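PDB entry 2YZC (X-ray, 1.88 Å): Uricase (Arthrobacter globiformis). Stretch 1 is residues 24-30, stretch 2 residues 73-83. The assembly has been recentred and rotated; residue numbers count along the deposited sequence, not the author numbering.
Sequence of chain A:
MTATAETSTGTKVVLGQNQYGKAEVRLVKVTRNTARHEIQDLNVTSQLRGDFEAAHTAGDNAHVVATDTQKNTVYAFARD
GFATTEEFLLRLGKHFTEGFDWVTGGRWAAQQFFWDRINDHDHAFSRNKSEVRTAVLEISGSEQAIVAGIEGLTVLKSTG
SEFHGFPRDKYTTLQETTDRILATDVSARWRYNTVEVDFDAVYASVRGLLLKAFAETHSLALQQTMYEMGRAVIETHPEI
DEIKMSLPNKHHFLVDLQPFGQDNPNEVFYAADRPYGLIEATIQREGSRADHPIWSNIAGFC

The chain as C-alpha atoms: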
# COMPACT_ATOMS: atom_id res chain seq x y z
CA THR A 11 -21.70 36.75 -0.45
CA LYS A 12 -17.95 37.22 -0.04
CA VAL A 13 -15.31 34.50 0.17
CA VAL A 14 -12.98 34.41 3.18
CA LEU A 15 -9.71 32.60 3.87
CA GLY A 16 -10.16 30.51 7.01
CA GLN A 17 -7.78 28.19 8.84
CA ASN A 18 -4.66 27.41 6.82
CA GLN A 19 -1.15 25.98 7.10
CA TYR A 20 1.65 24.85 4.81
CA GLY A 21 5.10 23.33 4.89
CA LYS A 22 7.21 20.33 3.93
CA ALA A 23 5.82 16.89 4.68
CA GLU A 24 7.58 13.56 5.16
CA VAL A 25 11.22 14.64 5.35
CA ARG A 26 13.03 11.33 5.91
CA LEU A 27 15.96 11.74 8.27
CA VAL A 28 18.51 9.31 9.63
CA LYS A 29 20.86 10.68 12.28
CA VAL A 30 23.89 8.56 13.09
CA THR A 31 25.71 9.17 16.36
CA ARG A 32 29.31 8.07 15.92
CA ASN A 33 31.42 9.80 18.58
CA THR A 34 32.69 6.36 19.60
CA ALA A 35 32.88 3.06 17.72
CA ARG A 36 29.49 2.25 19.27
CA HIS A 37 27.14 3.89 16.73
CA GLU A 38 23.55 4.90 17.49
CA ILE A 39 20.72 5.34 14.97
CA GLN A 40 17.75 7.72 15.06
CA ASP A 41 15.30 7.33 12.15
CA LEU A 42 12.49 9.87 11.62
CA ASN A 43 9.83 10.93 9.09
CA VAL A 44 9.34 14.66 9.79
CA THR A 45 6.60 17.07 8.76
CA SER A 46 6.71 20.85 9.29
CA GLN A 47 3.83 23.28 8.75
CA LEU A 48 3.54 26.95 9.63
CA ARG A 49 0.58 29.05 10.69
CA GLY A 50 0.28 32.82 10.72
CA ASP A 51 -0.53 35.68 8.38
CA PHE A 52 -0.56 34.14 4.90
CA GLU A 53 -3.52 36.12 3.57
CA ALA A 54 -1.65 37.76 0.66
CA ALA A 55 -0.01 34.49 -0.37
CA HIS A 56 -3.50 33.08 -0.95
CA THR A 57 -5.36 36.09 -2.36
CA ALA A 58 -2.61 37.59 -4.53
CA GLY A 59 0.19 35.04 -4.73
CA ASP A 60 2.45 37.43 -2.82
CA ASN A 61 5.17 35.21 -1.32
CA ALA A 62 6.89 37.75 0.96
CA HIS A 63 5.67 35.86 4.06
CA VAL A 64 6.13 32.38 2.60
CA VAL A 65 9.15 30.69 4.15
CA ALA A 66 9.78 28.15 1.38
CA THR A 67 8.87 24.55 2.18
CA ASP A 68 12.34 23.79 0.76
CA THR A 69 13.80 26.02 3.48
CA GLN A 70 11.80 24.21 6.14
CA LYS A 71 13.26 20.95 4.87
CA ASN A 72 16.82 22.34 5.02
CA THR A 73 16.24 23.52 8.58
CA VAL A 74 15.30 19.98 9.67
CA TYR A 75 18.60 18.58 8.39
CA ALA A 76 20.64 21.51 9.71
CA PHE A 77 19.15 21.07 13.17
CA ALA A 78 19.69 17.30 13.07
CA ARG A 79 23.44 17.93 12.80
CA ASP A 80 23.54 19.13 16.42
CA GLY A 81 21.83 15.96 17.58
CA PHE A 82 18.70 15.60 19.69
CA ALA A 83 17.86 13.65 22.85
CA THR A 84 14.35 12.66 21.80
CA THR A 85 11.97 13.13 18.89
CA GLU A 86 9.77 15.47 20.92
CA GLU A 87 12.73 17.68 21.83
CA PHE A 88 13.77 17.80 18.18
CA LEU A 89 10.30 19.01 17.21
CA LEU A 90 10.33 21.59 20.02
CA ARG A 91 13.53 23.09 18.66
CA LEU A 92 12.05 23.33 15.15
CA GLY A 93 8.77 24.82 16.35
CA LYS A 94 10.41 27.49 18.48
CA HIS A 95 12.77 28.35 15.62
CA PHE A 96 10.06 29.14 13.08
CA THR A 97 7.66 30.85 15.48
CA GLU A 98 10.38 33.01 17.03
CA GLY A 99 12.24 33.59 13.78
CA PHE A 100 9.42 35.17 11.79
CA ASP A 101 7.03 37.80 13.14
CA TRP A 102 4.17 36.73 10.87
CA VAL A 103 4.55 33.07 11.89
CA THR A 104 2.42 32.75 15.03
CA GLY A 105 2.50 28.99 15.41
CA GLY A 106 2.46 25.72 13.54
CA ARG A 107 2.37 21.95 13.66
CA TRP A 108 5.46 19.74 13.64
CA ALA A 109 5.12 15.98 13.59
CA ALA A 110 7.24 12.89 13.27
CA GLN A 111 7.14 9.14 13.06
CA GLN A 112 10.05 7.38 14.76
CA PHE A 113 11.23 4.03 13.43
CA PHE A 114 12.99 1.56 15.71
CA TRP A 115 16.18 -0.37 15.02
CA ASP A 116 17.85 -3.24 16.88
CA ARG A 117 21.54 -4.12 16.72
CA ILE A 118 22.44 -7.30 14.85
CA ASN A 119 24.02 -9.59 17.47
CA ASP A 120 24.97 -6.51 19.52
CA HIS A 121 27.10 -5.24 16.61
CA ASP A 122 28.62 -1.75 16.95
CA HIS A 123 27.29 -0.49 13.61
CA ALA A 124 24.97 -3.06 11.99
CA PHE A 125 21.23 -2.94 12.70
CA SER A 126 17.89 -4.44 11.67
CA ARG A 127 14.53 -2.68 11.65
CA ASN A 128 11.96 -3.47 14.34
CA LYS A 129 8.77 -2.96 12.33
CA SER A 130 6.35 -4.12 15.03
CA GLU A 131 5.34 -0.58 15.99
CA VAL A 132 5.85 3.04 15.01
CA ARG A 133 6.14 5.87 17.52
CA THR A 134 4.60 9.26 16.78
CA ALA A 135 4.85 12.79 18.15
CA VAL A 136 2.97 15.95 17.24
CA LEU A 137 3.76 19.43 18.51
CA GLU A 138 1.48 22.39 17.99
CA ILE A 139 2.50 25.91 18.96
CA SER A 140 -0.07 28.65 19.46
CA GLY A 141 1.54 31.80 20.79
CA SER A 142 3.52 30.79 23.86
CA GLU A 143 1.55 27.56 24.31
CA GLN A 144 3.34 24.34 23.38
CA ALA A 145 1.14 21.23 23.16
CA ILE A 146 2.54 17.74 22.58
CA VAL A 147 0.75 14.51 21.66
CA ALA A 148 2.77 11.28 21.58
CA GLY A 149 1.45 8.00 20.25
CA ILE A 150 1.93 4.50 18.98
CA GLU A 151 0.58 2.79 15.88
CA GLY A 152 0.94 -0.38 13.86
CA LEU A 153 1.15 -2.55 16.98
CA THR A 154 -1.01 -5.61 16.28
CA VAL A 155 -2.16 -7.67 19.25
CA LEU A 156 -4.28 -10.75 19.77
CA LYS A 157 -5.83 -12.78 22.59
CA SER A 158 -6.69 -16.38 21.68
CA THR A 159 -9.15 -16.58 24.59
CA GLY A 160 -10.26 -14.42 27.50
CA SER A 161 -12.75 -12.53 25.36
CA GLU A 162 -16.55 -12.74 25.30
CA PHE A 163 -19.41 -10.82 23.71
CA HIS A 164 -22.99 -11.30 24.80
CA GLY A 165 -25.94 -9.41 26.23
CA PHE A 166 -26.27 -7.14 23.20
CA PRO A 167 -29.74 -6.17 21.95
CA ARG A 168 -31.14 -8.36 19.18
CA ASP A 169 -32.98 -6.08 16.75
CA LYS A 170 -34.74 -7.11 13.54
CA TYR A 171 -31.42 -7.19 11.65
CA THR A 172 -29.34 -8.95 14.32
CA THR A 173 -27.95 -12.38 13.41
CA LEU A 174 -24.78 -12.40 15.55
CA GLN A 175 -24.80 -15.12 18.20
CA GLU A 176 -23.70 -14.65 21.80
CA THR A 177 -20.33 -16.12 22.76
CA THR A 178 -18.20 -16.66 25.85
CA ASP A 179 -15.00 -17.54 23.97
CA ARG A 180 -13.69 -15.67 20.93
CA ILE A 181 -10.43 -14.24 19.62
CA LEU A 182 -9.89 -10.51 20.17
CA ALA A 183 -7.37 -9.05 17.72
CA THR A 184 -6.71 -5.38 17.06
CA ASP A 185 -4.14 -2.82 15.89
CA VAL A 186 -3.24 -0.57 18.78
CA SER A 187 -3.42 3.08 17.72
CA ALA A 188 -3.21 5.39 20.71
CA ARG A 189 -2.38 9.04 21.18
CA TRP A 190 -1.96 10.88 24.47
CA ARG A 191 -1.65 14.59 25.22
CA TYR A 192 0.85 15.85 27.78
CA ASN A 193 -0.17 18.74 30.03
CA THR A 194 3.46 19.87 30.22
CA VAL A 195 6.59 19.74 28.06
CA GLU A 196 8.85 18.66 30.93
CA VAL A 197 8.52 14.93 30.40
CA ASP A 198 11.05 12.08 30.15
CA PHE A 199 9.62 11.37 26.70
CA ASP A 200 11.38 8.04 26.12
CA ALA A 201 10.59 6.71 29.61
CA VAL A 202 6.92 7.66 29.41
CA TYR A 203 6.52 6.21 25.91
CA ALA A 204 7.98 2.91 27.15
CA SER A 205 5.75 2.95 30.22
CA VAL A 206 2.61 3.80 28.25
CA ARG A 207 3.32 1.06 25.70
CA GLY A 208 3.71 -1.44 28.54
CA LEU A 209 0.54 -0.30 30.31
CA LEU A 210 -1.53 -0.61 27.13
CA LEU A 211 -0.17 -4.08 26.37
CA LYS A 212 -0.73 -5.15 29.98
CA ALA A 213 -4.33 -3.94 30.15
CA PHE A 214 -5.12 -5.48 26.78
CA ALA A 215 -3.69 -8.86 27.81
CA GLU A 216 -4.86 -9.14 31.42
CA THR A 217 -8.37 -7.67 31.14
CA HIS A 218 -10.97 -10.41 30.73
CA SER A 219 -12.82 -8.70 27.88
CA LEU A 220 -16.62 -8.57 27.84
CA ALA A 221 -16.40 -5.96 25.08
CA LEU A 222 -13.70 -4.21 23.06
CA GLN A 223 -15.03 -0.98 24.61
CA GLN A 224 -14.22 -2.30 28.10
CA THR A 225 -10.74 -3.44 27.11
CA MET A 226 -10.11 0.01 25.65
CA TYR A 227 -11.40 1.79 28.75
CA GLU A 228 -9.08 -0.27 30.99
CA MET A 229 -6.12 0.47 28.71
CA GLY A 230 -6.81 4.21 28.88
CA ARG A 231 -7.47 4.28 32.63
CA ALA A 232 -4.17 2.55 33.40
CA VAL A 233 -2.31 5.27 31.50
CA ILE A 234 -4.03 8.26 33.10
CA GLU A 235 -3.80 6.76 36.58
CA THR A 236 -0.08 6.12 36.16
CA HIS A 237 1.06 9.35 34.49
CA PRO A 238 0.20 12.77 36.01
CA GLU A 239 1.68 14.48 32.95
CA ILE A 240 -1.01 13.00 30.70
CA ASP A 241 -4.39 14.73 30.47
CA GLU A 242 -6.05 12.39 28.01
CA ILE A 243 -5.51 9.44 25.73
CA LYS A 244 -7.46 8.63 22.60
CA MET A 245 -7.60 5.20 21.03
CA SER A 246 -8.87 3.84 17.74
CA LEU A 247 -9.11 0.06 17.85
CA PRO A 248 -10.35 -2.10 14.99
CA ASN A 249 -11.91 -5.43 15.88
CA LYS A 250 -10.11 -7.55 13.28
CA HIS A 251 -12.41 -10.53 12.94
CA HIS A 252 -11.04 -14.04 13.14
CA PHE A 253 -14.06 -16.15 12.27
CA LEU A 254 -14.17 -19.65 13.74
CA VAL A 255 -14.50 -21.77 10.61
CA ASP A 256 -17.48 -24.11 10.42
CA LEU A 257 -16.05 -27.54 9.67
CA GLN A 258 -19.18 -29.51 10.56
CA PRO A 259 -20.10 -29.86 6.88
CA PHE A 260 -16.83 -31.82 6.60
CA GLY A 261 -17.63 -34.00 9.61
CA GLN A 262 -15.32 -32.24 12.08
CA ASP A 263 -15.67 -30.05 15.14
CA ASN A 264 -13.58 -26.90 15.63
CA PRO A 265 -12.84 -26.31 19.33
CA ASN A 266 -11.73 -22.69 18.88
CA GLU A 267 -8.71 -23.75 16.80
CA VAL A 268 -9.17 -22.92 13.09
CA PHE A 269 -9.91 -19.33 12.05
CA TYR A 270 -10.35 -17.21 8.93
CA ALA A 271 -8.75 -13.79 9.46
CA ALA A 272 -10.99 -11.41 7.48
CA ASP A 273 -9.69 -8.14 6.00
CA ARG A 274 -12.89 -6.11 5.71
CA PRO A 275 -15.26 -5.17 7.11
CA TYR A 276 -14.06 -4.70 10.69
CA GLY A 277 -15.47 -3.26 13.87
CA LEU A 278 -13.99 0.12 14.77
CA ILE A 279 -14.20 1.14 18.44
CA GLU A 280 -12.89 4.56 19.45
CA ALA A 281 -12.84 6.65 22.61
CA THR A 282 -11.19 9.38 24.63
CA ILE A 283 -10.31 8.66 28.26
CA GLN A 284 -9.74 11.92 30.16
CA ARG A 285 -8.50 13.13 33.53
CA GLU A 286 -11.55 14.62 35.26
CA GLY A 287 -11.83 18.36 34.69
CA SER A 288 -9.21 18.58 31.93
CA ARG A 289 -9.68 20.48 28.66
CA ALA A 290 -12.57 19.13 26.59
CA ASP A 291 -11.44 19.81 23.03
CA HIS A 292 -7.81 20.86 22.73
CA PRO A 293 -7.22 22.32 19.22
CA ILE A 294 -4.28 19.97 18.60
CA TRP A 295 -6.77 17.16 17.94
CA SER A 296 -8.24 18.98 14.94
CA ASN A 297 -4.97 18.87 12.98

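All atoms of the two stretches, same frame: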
# COMPACT_ATOMS: atom_id res chain seq x y z
N GLU A 24 6.80 14.78 5.29
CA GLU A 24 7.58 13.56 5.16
C GLU A 24 9.04 13.70 4.75
O GLU A 24 9.48 13.16 3.73
CB GLU A 24 6.85 12.58 4.23
CG GLU A 24 5.40 12.34 4.67
CD GLU A 24 4.83 11.03 4.15
OE1 GLU A 24 3.84 11.07 3.37
OE2 GLU A 24 5.35 9.97 4.52
N VAL A 25 9.79 14.44 5.57
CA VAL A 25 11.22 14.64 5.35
C VAL A 25 11.86 13.45 6.08
O VAL A 25 11.83 13.38 7.30
CB VAL A 25 11.71 15.96 5.98
CG1 VAL A 25 13.23 16.08 5.87
CG2 VAL A 25 11.04 17.14 5.26
N ARG A 26 12.42 12.51 5.32
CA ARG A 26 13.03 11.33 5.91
C ARG A 26 14.45 11.62 6.36
O ARG A 26 15.33 11.96 5.57
CB ARG A 26 13.00 10.17 4.91
CG ARG A 26 11.59 9.62 4.69
CD ARG A 26 11.14 8.74 5.86
NE ARG A 26 11.87 7.47 5.90
CZ ARG A 26 12.84 7.18 6.76
NH1 ARG A 26 13.45 6.00 6.70
NH2 ARG A 26 13.21 8.06 7.68
N LEU A 27 14.67 11.47 7.67
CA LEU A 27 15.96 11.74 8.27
C LEU A 27 16.53 10.58 9.06
O LEU A 27 15.83 9.92 9.81
CB LEU A 27 15.84 12.94 9.22
CG LEU A 27 16.91 13.07 10.31
CD1 LEU A 27 18.22 13.59 9.71
CD2 LEU A 27 16.42 14.02 11.40
N VAL A 28 17.82 10.33 8.87
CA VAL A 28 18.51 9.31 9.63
C VAL A 28 19.70 10.02 10.23
O VAL A 28 20.53 10.58 9.51
CB VAL A 28 18.97 8.13 8.75
CG1 VAL A 28 19.93 7.24 9.54
CG2 VAL A 28 17.77 7.30 8.33
N LYS A 29 19.76 10.04 11.56
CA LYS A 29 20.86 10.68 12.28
C LYS A 29 21.72 9.60 12.92
O LYS A 29 21.24 8.83 13.76
CB LYS A 29 20.33 11.62 13.37
CG LYS A 29 21.43 12.24 14.24
CD LYS A 29 22.39 13.08 13.42
CE LYS A 29 23.45 13.76 14.28
NZ LYS A 29 24.41 12.78 14.87
N VAL A 30 22.98 9.54 12.52
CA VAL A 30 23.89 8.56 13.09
C VAL A 30 24.77 9.24 14.13
O VAL A 30 25.34 10.30 13.87
CB VAL A 30 24.81 7.94 12.01
CG1 VAL A 30 25.77 6.94 12.67
CG2 VAL A 30 23.99 7.25 10.94
N THR A 73 16.12 23.24 7.16
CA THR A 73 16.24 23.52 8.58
C THR A 73 16.20 22.23 9.40
O THR A 73 16.92 22.11 10.40
CB THR A 73 15.12 24.47 9.04
OG1 THR A 73 15.14 25.65 8.23
CG2 THR A 73 15.33 24.87 10.49
N VAL A 74 15.39 21.27 8.98
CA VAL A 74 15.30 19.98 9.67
C VAL A 74 16.66 19.29 9.65
O VAL A 74 17.14 18.80 10.68
CB VAL A 74 14.26 19.06 8.99
CG1 VAL A 74 14.33 17.66 9.57
CG2 VAL A 74 12.86 19.64 9.17
N TYR A 75 17.30 19.23 8.49
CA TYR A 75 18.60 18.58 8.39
C TYR A 75 19.68 19.36 9.14
O TYR A 75 20.53 18.77 9.80
CB TYR A 75 18.98 18.38 6.92
CG TYR A 75 18.16 17.31 6.23
CD1 TYR A 75 18.17 15.99 6.69
CD2 TYR A 75 17.34 17.62 5.14
CE1 TYR A 75 17.40 15.01 6.08
CE2 TYR A 75 16.55 16.64 4.52
CZ TYR A 75 16.59 15.34 5.00
OH TYR A 75 15.81 14.36 4.42
N ALA A 76 19.65 20.68 9.03
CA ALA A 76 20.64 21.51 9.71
C ALA A 76 20.54 21.31 11.22
O ALA A 76 21.56 21.19 11.91
CB ALA A 76 20.44 22.99 9.37
N PHE A 77 19.32 21.26 11.74
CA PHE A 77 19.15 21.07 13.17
C PHE A 77 19.55 19.67 13.61
O PHE A 77 20.04 19.50 14.72
CB PHE A 77 17.69 21.35 13.60
CG PHE A 77 17.37 22.82 13.75
CD1 PHE A 77 16.20 23.22 14.39
CD2 PHE A 77 18.23 23.80 13.25
CE1 PHE A 77 15.89 24.57 14.54
CE2 PHE A 77 17.92 25.16 13.39
CZ PHE A 77 16.75 25.55 14.04
N ALA A 78 19.35 18.68 12.74
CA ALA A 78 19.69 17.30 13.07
C ALA A 78 21.18 17.14 13.32
O ALA A 78 21.60 16.30 14.10
CB ALA A 78 19.24 16.36 11.95
N ARG A 79 21.98 17.97 12.65
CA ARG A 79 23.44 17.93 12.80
C ARG A 79 23.89 18.09 14.25
O ARG A 79 24.89 17.51 14.65
CB ARG A 79 24.08 19.02 11.94
CG ARG A 79 25.58 19.19 12.16
CD ARG A 79 26.38 17.95 11.74
NE ARG A 79 27.82 18.17 11.89
CZ ARG A 79 28.50 17.95 13.02
NH1 ARG A 79 27.87 17.50 14.10
NH2 ARG A 79 29.80 18.20 13.06
N ASP A 80 23.17 18.90 15.02
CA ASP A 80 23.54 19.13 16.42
C ASP A 80 23.10 17.99 17.33
O ASP A 80 23.48 17.93 18.50
CB ASP A 80 22.90 20.43 16.94
CG ASP A 80 23.33 21.64 16.14
OD1 ASP A 80 24.55 21.82 15.95
OD2 ASP A 80 22.44 22.40 15.70
N GLY A 81 22.30 17.08 16.79
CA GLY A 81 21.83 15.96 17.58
C GLY A 81 20.63 16.35 18.43
O GLY A 81 20.38 17.53 18.67
N PHE A 82 19.88 15.36 18.87
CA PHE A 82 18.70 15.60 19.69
C PHE A 82 18.47 14.40 20.60
O PHE A 82 18.64 13.26 20.19
CB PHE A 82 17.47 15.84 18.80
CG PHE A 82 17.35 14.88 17.65
CD1 PHE A 82 18.09 15.07 16.49
CD2 PHE A 82 16.49 13.79 17.72
CE1 PHE A 82 17.98 14.19 15.41
CE2 PHE A 82 16.37 12.90 16.65
CZ PHE A 82 17.11 13.10 15.49
N ALA A 83 18.09 14.69 21.84
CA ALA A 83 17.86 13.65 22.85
C ALA A 83 16.67 12.77 22.52
O ALA A 83 16.74 11.54 22.63
CB ALA A 83 17.68 14.29 24.22

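Residues 25-30 lie in a strand, and residues 73-78 belong to a helix that begins earlier in the chain. The two run nearly parallel, with 10° between their N-to-C directions and a closest axial approach of 9.7 Å. That spacing leaves room for one layer of side chains. The backbones draw together along the contact: CA to CA, Val 25 lies 8.0 Å from Val 74, Leu 27 lies 7.3 Å from Tyr 75, and Lys 29 lies 6.8 Å from Ala 78. A type I turn from Ala 78 to Gly 81 follows, with Gly 81 N hydrogen-bonded to Ala 78 O at 2.9 Å. Gly 81 has positive phi (82°). At its backbone angles a CB would jam against the preceding carbonyl oxygen, so glycine suits the position.

The strand alternation sets the contact. Val 25, Leu 27 and Lys 29 point toward the second stretch, while Arg 26 and Val 28 point away. Val 25 CG1 packs 4.2 Å from Val 74 CG1 and 3.5 Å from Tyr 75 CZ. Leu 27 fills the middle. Leu 27 CD1 meets the edge of the Tyr 75 ring, 3.9 Å from Tyr 75 CD1. Leu 27 CD2 lies 3.7 Å from Ala 78 CB and 4.2 Å from Phe 82 CZ.

Tyr 75 leaves CA sideways, but its ring end reaches the strand. Tyr 75 OH donates a hydrogen bond to Arg 26 O at 2.7 Å, the only hydrogen bond between the stretches. A main-chain carbonyl thus satisfies the buried hydroxyl.

Lys 29 makes its contacts here through carbon. Lys 29 CE lies 3.1 Å from Ala 78 O, and Lys 29 CB lies 4.0 Å from Phe 82 CE1. Its amine turns back to its own strand, where Lys 29 NZ donates to Val 30 O at 2.8 Å.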